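Long-range contact in fervidolysin (PDB 1R6V), which degrades keratin into peptides as a subtilisin-like serine protease, allowing its bacterium to grow on native feathers: residues N555-S567 / I619-D631. The protein carries 1 engineered substitution. Numbering follows the deposited sequence.
Sequences NSTLQVKFSTNLS and ITIQGTVTLNGED
In the second beta-sandwich domain, the central strands 558-562 and 619-627 of a four-stranded sheet run antiparallel, with hydrogen-bonded pairs Q559-T626 and K561-T624. In the latter, T624 N reaches K561 O at 2.7 Å, nearly along the C=O axis. Toward the interior of the sandwich, L558 presents CD1 to V625 CG1 (3.5 Å) and to L627 CD1, the cluster resting on I605, F607 and I668 of the facing sheet. F562 lies opposite G623, whose bare CA sits obliquely to the ring while Q622 O approaches the ring edge; F562 and F574 meet edge-to-face.

At one end, the type I' turn from L627 to E630 brings in N628, which grips T557 twice: its backbone N donates to T557 O, and its side-chain OD1 accepts from T557 N (3.0 Å, 162° at the hydrogen). Its chi1 of -63° sets CG anti to the carbonyl carbon, and chi2 of -45° turns OD1 to T557 N, while ND2 donates to A531 O. An alanine here is likely to deprive T557 N and A531 O of these partners. At the other end a side chain replaces the backbone acceptor: T564 OG1 takes the Q622 N-H at 2.7 Å, and a water links that hydroxyl to Q622 OE1.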
ATOM      1  N   ASN A 555      -1.889 -25.375  -8.408  1.00 21.10           N
ATOM      2  CA  ASN A 555      -1.423 -26.526  -9.177  1.00 22.46           C
ATOM      3  C   ASN A 555      -1.496 -26.132 -10.649  1.00 20.57           C
ATOM      4  O   ASN A 555      -2.185 -25.182 -11.009  1.00 21.23           O
ATOM      5  CB  ASN A 555      -2.275 -27.785  -8.920  1.00 25.17           C
ATOM      6  CG  ASN A 555      -3.748 -27.590  -9.256  1.00 27.22           C
ATOM      7  OD1 ASN A 555      -4.105 -27.225 -10.368  1.00 29.33           O
ATOM      8  ND2 ASN A 555      -4.609 -27.845  -8.281  1.00 30.80           N
ATOM      9  N   SER A 556      -0.787 -26.863 -11.500  1.00 20.72           N
ATOM     10  CA  SER A 556      -0.780 -26.568 -12.927  1.00 19.78           C
ATOM     11  C   SER A 556      -0.446 -27.816 -13.738  1.00 19.98           C
ATOM     12  O   SER A 556      -0.047 -28.844 -13.191  1.00 21.13           O
ATOM     13  CB  SER A 556       0.264 -25.490 -13.234  1.00 19.63           C
ATOM     14  OG  SER A 556       1.533 -25.882 -12.736  1.00 21.57           O
ATOM     15  N   THR A 557      -0.617 -27.704 -15.048  1.00 20.01           N
ATOM     16  CA  THR A 557      -0.290 -28.789 -15.958  1.00 21.82           C
ATOM     17  C   THR A 557       0.614 -28.204 -17.028  1.00 20.10           C
ATOM     18  O   THR A 557       0.438 -27.060 -17.449  1.00 20.03           O
ATOM     19  CB  THR A 557      -1.544 -29.398 -16.625  1.00 20.65           C
ATOM     20  OG1 THR A 557      -2.296 -28.375 -17.282  1.00 22.81           O
ATOM     21  CG2 THR A 557      -2.411 -30.080 -15.578  1.00 24.75           C
ATOM     22  N   LEU A 558       1.593 -28.991 -17.454  1.00 20.62           N
ATOM     23  CA  LEU A 558       2.523 -28.538 -18.481  1.00 21.72           C
ATOM     24  C   LEU A 558       3.010 -29.720 -19.286  1.00 21.09           C
ATOM     25  O   LEU A 558       3.547 -30.671 -18.732  1.00 20.32           O
ATOM     26  CB  LEU A 558       3.734 -27.848 -17.850  1.00 21.84           C
ATOM     27  CG  LEU A 558       4.844 -27.408 -18.814  1.00 23.93           C
ATOM     28  CD1 LEU A 558       4.296 -26.365 -19.776  1.00 23.00           C
ATOM     29  CD2 LEU A 558       6.015 -26.831 -18.029  1.00 24.63           C
ATOM     30  N   GLN A 559       2.812 -29.653 -20.595  1.00 21.92           N
ATOM     31  CA  GLN A 559       3.276 -30.710 -21.483  1.00 23.30           C
ATOM     32  C   GLN A 559       4.056 -30.059 -22.613  1.00 21.61           C
ATOM     33  O   GLN A 559       3.765 -28.931 -22.998  1.00 22.13           O
ATOM     34  CB  GLN A 559       2.096 -31.500 -22.062  1.00 26.22           C
ATOM     35  CG  GLN A 559       1.289 -32.289 -21.022  1.00 32.63           C
ATOM     36  CD  GLN A 559       0.141 -33.070 -21.644  1.00 37.27           C
ATOM     37  OE1 GLN A 559      -0.655 -32.519 -22.409  1.00 40.78           O
ATOM     38  NE2 GLN A 559       0.044 -34.358 -21.311  1.00 39.65           N
ATOM     39  N   VAL A 560       5.064 -30.756 -23.127  1.00 21.80           N
ATOM     40  CA  VAL A 560       5.831 -30.231 -24.247  1.00 22.00           C
ATOM     41  C   VAL A 560       6.053 -31.341 -25.274  1.00 20.72           C
ATOM     42  O   VAL A 560       6.367 -32.471 -24.917  1.00 18.80           O
ATOM     43  CB  VAL A 560       7.205 -29.653 -23.814  1.00 24.04           C
ATOM     44  CG1 VAL A 560       8.054 -30.716 -23.160  1.00 26.36           C
ATOM     45  CG2 VAL A 560       7.914 -29.089 -25.030  1.00 25.86           C
ATOM     46  N   LYS A 561       5.864 -31.005 -26.547  1.00 19.84           N
ATOM     47  CA  LYS A 561       6.050 -31.960 -27.643  1.00 21.14           C
ATOM     48  C   LYS A 561       6.797 -31.261 -28.784  1.00 20.58           C
ATOM     49  O   LYS A 561       6.426 -30.163 -29.175  1.00 22.65           O
ATOM     50  CB  LYS A 561       4.683 -32.448 -28.141  1.00 22.74           C
ATOM     51  CG  LYS A 561       4.716 -33.329 -29.389  1.00 28.13           C
ATOM     52  CD  LYS A 561       3.304 -33.779 -29.771  1.00 30.19           C
ATOM     53  CE  LYS A 561       3.286 -34.562 -31.083  1.00 34.79           C
ATOM     54  NZ  LYS A 561       1.914 -35.067 -31.397  1.00 36.45           N
ATOM     55  N   PHE A 562       7.849 -31.885 -29.311  1.00 20.27           N
ATOM     56  CA  PHE A 562       8.598 -31.290 -30.417  1.00 19.73           C
ATOM     57  C   PHE A 562       8.323 -32.087 -31.683  1.00 19.84           C
ATOM     58  O   PHE A 562       8.220 -33.306 -31.639  1.00 20.32           O
ATOM     59  CB  PHE A 562      10.096 -31.291 -30.140  1.00 20.20           C
ATOM     60  CG  PHE A 562      10.466 -30.634 -28.854  1.00 20.64           C
ATOM     61  CD1 PHE A 562      10.548 -31.380 -27.686  1.00 21.28           C
ATOM     62  CD2 PHE A 562      10.723 -29.273 -28.807  1.00 20.71           C
ATOM     63  CE1 PHE A 562      10.886 -30.777 -26.468  1.00 20.14           C
ATOM     64  CE2 PHE A 562      11.061 -28.651 -27.602  1.00 22.06           C
ATOM     65  CZ  PHE A 562      11.143 -29.414 -26.428  1.00 20.83           C
ATOM     66  N   SER A 563       8.234 -31.377 -32.802  1.00 20.45           N
ATOM     67  CA  SER A 563       7.920 -31.980 -34.101  1.00 19.67           C
ATOM     68  C   SER A 563       9.086 -32.108 -35.079  1.00 21.78           C
ATOM     69  O   SER A 563       8.970 -32.793 -36.102  1.00 21.63           O
ATOM     70  CB  SER A 563       6.840 -31.139 -34.765  1.00 19.68           C
ATOM     71  OG  SER A 563       7.307 -29.806 -34.921  1.00 18.26           O
ATOM     72  N   THR A 564      10.201 -31.458 -34.767  1.00 20.05           N
ATOM     73  CA  THR A 564      11.367 -31.462 -35.646  1.00 21.31           C
ATOM     74  C   THR A 564      12.136 -32.781 -35.669  1.00 22.76           C
ATOM     75  O   THR A 564      12.280 -33.436 -34.649  1.00 22.46           O
ATOM     76  CB  THR A 564      12.339 -30.326 -35.243  1.00 19.71           C
ATOM     77  OG1 THR A 564      11.615 -29.096 -35.129  1.00 19.45           O
ATOM     78  CG2 THR A 564      13.442 -30.165 -36.290  1.00 19.78           C
ATOM     79  N   ASN A 565      12.622 -33.171 -36.847  1.00 24.55           N
ATOM     80  CA  ASN A 565      13.403 -34.394 -36.960  1.00 26.59           C
ATOM     81  C   ASN A 565      14.864 -34.056 -36.649  1.00 27.33           C
ATOM     82  O   ASN A 565      15.478 -33.260 -37.354  1.00 28.00           O
ATOM     83  CB  ASN A 565      13.286 -34.963 -38.377  1.00 29.03           C
ATOM     84  CG  ASN A 565      14.315 -36.038 -38.657  1.00 30.55           C
ATOM     85  OD1 ASN A 565      14.673 -36.815 -37.772  1.00 32.43           O
ATOM     86  ND2 ASN A 565      14.786 -36.099 -39.899  1.00 33.58           N
ATOM     87  N   LEU A 566      15.411 -34.649 -35.593  1.00 28.85           N
ATOM     88  CA  LEU A 566      16.797 -34.388 -35.202  1.00 29.38           C
ATOM     89  C   LEU A 566      17.672 -35.624 -35.367  1.00 31.65           C
ATOM     90  O   LEU A 566      18.654 -35.798 -34.642  1.00 31.44           O
ATOM     91  CB  LEU A 566      16.854 -33.929 -33.738  1.00 29.15           C
ATOM     92  CG  LEU A 566      16.068 -32.665 -33.367  1.00 27.40           C
ATOM     93  CD1 LEU A 566      16.277 -32.329 -31.889  1.00 26.44           C
ATOM     94  CD2 LEU A 566      16.540 -31.512 -34.224  1.00 27.07           C
ATOM     95  N   SER A 567      17.318 -36.477 -36.326  1.00 32.67           N
ATOM     96  CA  SER A 567      18.064 -37.708 -36.571  1.00 34.99           C
ATOM     97  C   SER A 567      19.499 -37.435 -37.011  1.00 35.18           C
ATOM     98  O   SER A 567      20.366 -38.302 -36.882  1.00 36.18           O
ATOM     99  CB  SER A 567      17.352 -38.548 -37.635  1.00 35.80           C
ATOM    100  OG  SER A 567      17.293 -37.853 -38.870  1.00 40.08           O
ATOM    101  N   ILE A 619      19.904 -25.480 -37.309  1.00 25.99           N
ATOM    102  CA  ILE A 619      18.695 -26.271 -37.351  1.00 26.18           C
ATOM    103  C   ILE A 619      17.673 -25.644 -36.422  1.00 24.91           C
ATOM    104  O   ILE A 619      17.950 -25.406 -35.241  1.00 22.98           O
ATOM    105  CB  ILE A 619      18.958 -27.749 -36.967  1.00 27.60           C
ATOM    106  CG1 ILE A 619      17.661 -28.549 -37.076  1.00 28.32           C
ATOM    107  CG2 ILE A 619      19.503 -27.849 -35.550  1.00 28.96           C
ATOM    108  CD1 ILE A 619      17.889 -30.054 -37.046  1.00 31.41           C
ATOM    109  N   THR A 620      16.506 -25.331 -36.972  1.00 22.33           N
ATOM    110  CA  THR A 620      15.436 -24.749 -36.179  1.00 21.98           C
ATOM    111  C   THR A 620      14.638 -25.894 -35.581  1.00 22.10           C
ATOM    112  O   THR A 620      14.235 -26.814 -36.286  1.00 19.71           O
ATOM    113  CB  THR A 620      14.513 -23.873 -37.032  1.00 23.16           C
ATOM    114  OG1 THR A 620      15.227 -22.706 -37.450  1.00 21.95           O
ATOM    115  CG2 THR A 620      13.280 -23.459 -36.230  1.00 24.89           C
ATOM    116  N   ILE A 621      14.427 -25.849 -34.269  1.00 20.59           N
ATOM    117  CA  ILE A 621      13.681 -26.893 -33.586  1.00 20.75           C
ATOM    118  C   ILE A 621      12.355 -26.278 -33.162  1.00 20.33           C
ATOM    119  O   ILE A 621      12.332 -25.196 -32.583  1.00 18.80           O
ATOM    120  CB  ILE A 621      14.470 -27.389 -32.367  1.00 22.37           C
ATOM    121  CG1 ILE A 621      15.863 -27.827 -32.829  1.00 24.52           C
ATOM    122  CG2 ILE A 621      13.721 -28.511 -31.678  1.00 21.64           C
ATOM    123  CD1 ILE A 621      16.815 -28.201 -31.715  1.00 26.08           C
ATOM    124  N   GLN A 622      11.251 -26.953 -33.468  1.00 18.60           N
ATOM    125  CA  GLN A 622       9.934 -26.418 -33.135  1.00 19.37           C
ATOM    126  C   GLN A 622       9.112 -27.390 -32.299  1.00 17.18           C
ATOM    127  O   GLN A 622       9.314 -28.592 -32.364  1.00 18.15           O
ATOM    128  CB  GLN A 622       9.177 -26.088 -34.426  1.00 21.36           C
ATOM    129  CG  GLN A 622       9.773 -24.945 -35.239  1.00 24.79           C
ATOM    130  CD  GLN A 622       9.120 -24.792 -36.602  1.00 24.59           C
ATOM    131  OE1 GLN A 622       9.407 -25.544 -37.526  1.00 25.62           O
ATOM    132  NE2 GLN A 622       8.226 -23.821 -36.724  1.00 27.14           N
ATOM    133  N   GLY A 623       8.178 -26.861 -31.519  1.00 16.31           N
ATOM    134  CA  GLY A 623       7.353 -27.733 -30.703  1.00 14.86           C
ATOM    135  C   GLY A 623       6.105 -27.015 -30.240  1.00 16.87           C
ATOM    136  O   GLY A 623       5.825 -25.895 -30.669  1.00 18.43           O
ATOM    137  N   THR A 624       5.347 -27.667 -29.369  1.00 16.90           N
ATOM    138  CA  THR A 624       4.134 -27.076 -28.829  1.00 18.44           C
ATOM    139  C   THR A 624       4.148 -27.289 -27.319  1.00 19.79           C
ATOM    140  O   THR A 624       4.399 -28.388 -26.842  1.00 19.52           O
ATOM    141  CB  THR A 624       2.872 -27.759 -29.436  1.00 19.31           C
ATOM    142  OG1 THR A 624       2.885 -27.592 -30.861  1.00 20.15           O
ATOM    143  CG2 THR A 624       1.588 -27.155 -28.865  1.00 22.13           C
ATOM    144  N   VAL A 625       3.921 -26.218 -26.572  1.00 20.58           N
ATOM    145  CA  VAL A 625       3.847 -26.317 -25.121  1.00 21.65           C
ATOM    146  C   VAL A 625       2.361 -26.215 -24.815  1.00 21.78           C
ATOM    147  O   VAL A 625       1.669 -25.360 -25.373  1.00 24.65           O
ATOM    148  CB  VAL A 625       4.595 -25.139 -24.419  1.00 21.49           C
ATOM    149  CG1 VAL A 625       4.060 -24.937 -22.997  1.00 22.62           C
ATOM    150  CG2 VAL A 625       6.085 -25.428 -24.352  1.00 22.65           C
ATOM    151  N   THR A 626       1.860 -27.111 -23.975  1.00 20.59           N
ATOM    152  CA  THR A 626       0.462 -27.054 -23.573  1.00 20.35           C
ATOM    153  C   THR A 626       0.549 -26.699 -22.094  1.00 18.58           C
ATOM    154  O   THR A 626       0.958 -27.507 -21.269  1.00 17.99           O
ATOM    155  CB  THR A 626      -0.264 -28.402 -23.761  1.00 22.90           C
ATOM    156  OG1 THR A 626      -0.186 -28.799 -25.137  1.00 23.15           O
ATOM    157  CG2 THR A 626      -1.740 -28.250 -23.386  1.00 21.82           C
ATOM    158  N   LEU A 627       0.177 -25.465 -21.785  1.00 19.07           N
ATOM    159  CA  LEU A 627       0.256 -24.949 -20.425  1.00 19.01           C
ATOM    160  C   LEU A 627      -1.133 -24.699 -19.859  1.00 18.38           C
ATOM    161  O   LEU A 627      -1.842 -23.817 -20.327  1.00 20.32           O
ATOM    162  CB  LEU A 627       1.043 -23.644 -20.458  1.00 19.57           C
ATOM    163  CG  LEU A 627       1.226 -22.875 -19.153  1.00 19.79           C
ATOM    164  CD1 LEU A 627       1.950 -23.743 -18.104  1.00 21.23           C
ATOM    165  CD2 LEU A 627       2.030 -21.629 -19.484  1.00 21.06           C
ATOM    166  N   ASN A 628      -1.508 -25.467 -18.848  1.00 20.51           N
ATOM    167  CA  ASN A 628      -2.832 -25.323 -18.258  1.00 22.04           C
ATOM    168  C   ASN A 628      -3.920 -25.397 -19.332  1.00 23.36           C
ATOM    169  O   ASN A 628      -4.922 -24.676 -19.287  1.00 23.82           O
ATOM    170  CB  ASN A 628      -2.910 -24.015 -17.460  1.00 21.11           C
ATOM    171  CG  ASN A 628      -1.945 -24.014 -16.288  1.00 20.07           C
ATOM    172  OD1 ASN A 628      -1.856 -24.998 -15.560  1.00 20.19           O
ATOM    173  ND2 ASN A 628      -1.212 -22.921 -16.106  1.00 20.23           N
ATOM    174  N   GLY A 629      -3.690 -26.273 -20.309  1.00 23.80           N
ATOM    175  CA  GLY A 629      -4.642 -26.476 -21.390  1.00 25.48           C
ATOM    176  C   GLY A 629      -4.486 -25.621 -22.631  1.00 26.53           C
ATOM    177  O   GLY A 629      -5.114 -25.881 -23.657  1.00 27.79           O
ATOM    178  N   GLU A 630      -3.641 -24.603 -22.559  1.00 25.53           N
ATOM    179  CA  GLU A 630      -3.460 -23.722 -23.691  1.00 26.54           C
ATOM    180  C   GLU A 630      -2.253 -24.113 -24.531  1.00 26.10           C
ATOM    181  O   GLU A 630      -1.165 -24.318 -23.997  1.00 23.33           O
ATOM    182  CB  GLU A 630      -3.301 -22.292 -23.193  1.00 28.43           C
ATOM    183  CG  GLU A 630      -3.265 -21.269 -24.290  1.00 34.78           C
ATOM    184  CD  GLU A 630      -3.197 -19.862 -23.749  1.00 37.97           C
ATOM    185  OE1 GLU A 630      -4.064 -19.507 -22.916  1.00 39.59           O
ATOM    186  OE2 GLU A 630      -2.279 -19.117 -24.157  1.00 38.92           O
ATOM    187  N   ASP A 631      -2.447 -24.234 -25.843  1.00 26.00           N
ATOM    188  CA  ASP A 631      -1.329 -24.580 -26.710  1.00 25.73           C
ATOM    189  C   ASP A 631      -0.550 -23.331 -27.076  1.00 24.50           C
ATOM    190  O   ASP A 631      -1.122 -22.324 -27.493  1.00 24.75           O
ATOM    191  CB  ASP A 631      -1.793 -25.266 -28.002  1.00 26.51           C
ATOM    192  CG  ASP A 631      -2.299 -26.671 -27.776  1.00 28.71           C
ATOM    193  OD1 ASP A 631      -1.932 -27.305 -26.760  1.00 28.08           O
ATOM    194  OD2 ASP A 631      -3.056 -27.154 -28.642  1.00 31.60           O
TER
HETATM  195  O   HOH W   1      -1.493 -28.515 -19.973  1.00 26.23           O
HETATM  196  O   HOH W   2      -4.156 -26.770 -15.189  1.00 32.31           O
HETATM  197  O   HOH W   3       4.934 -29.512 -32.086  1.00 42.30           O
HETATM  198  O   HOH W   4      10.653 -28.335 -37.544  1.00 30.50           O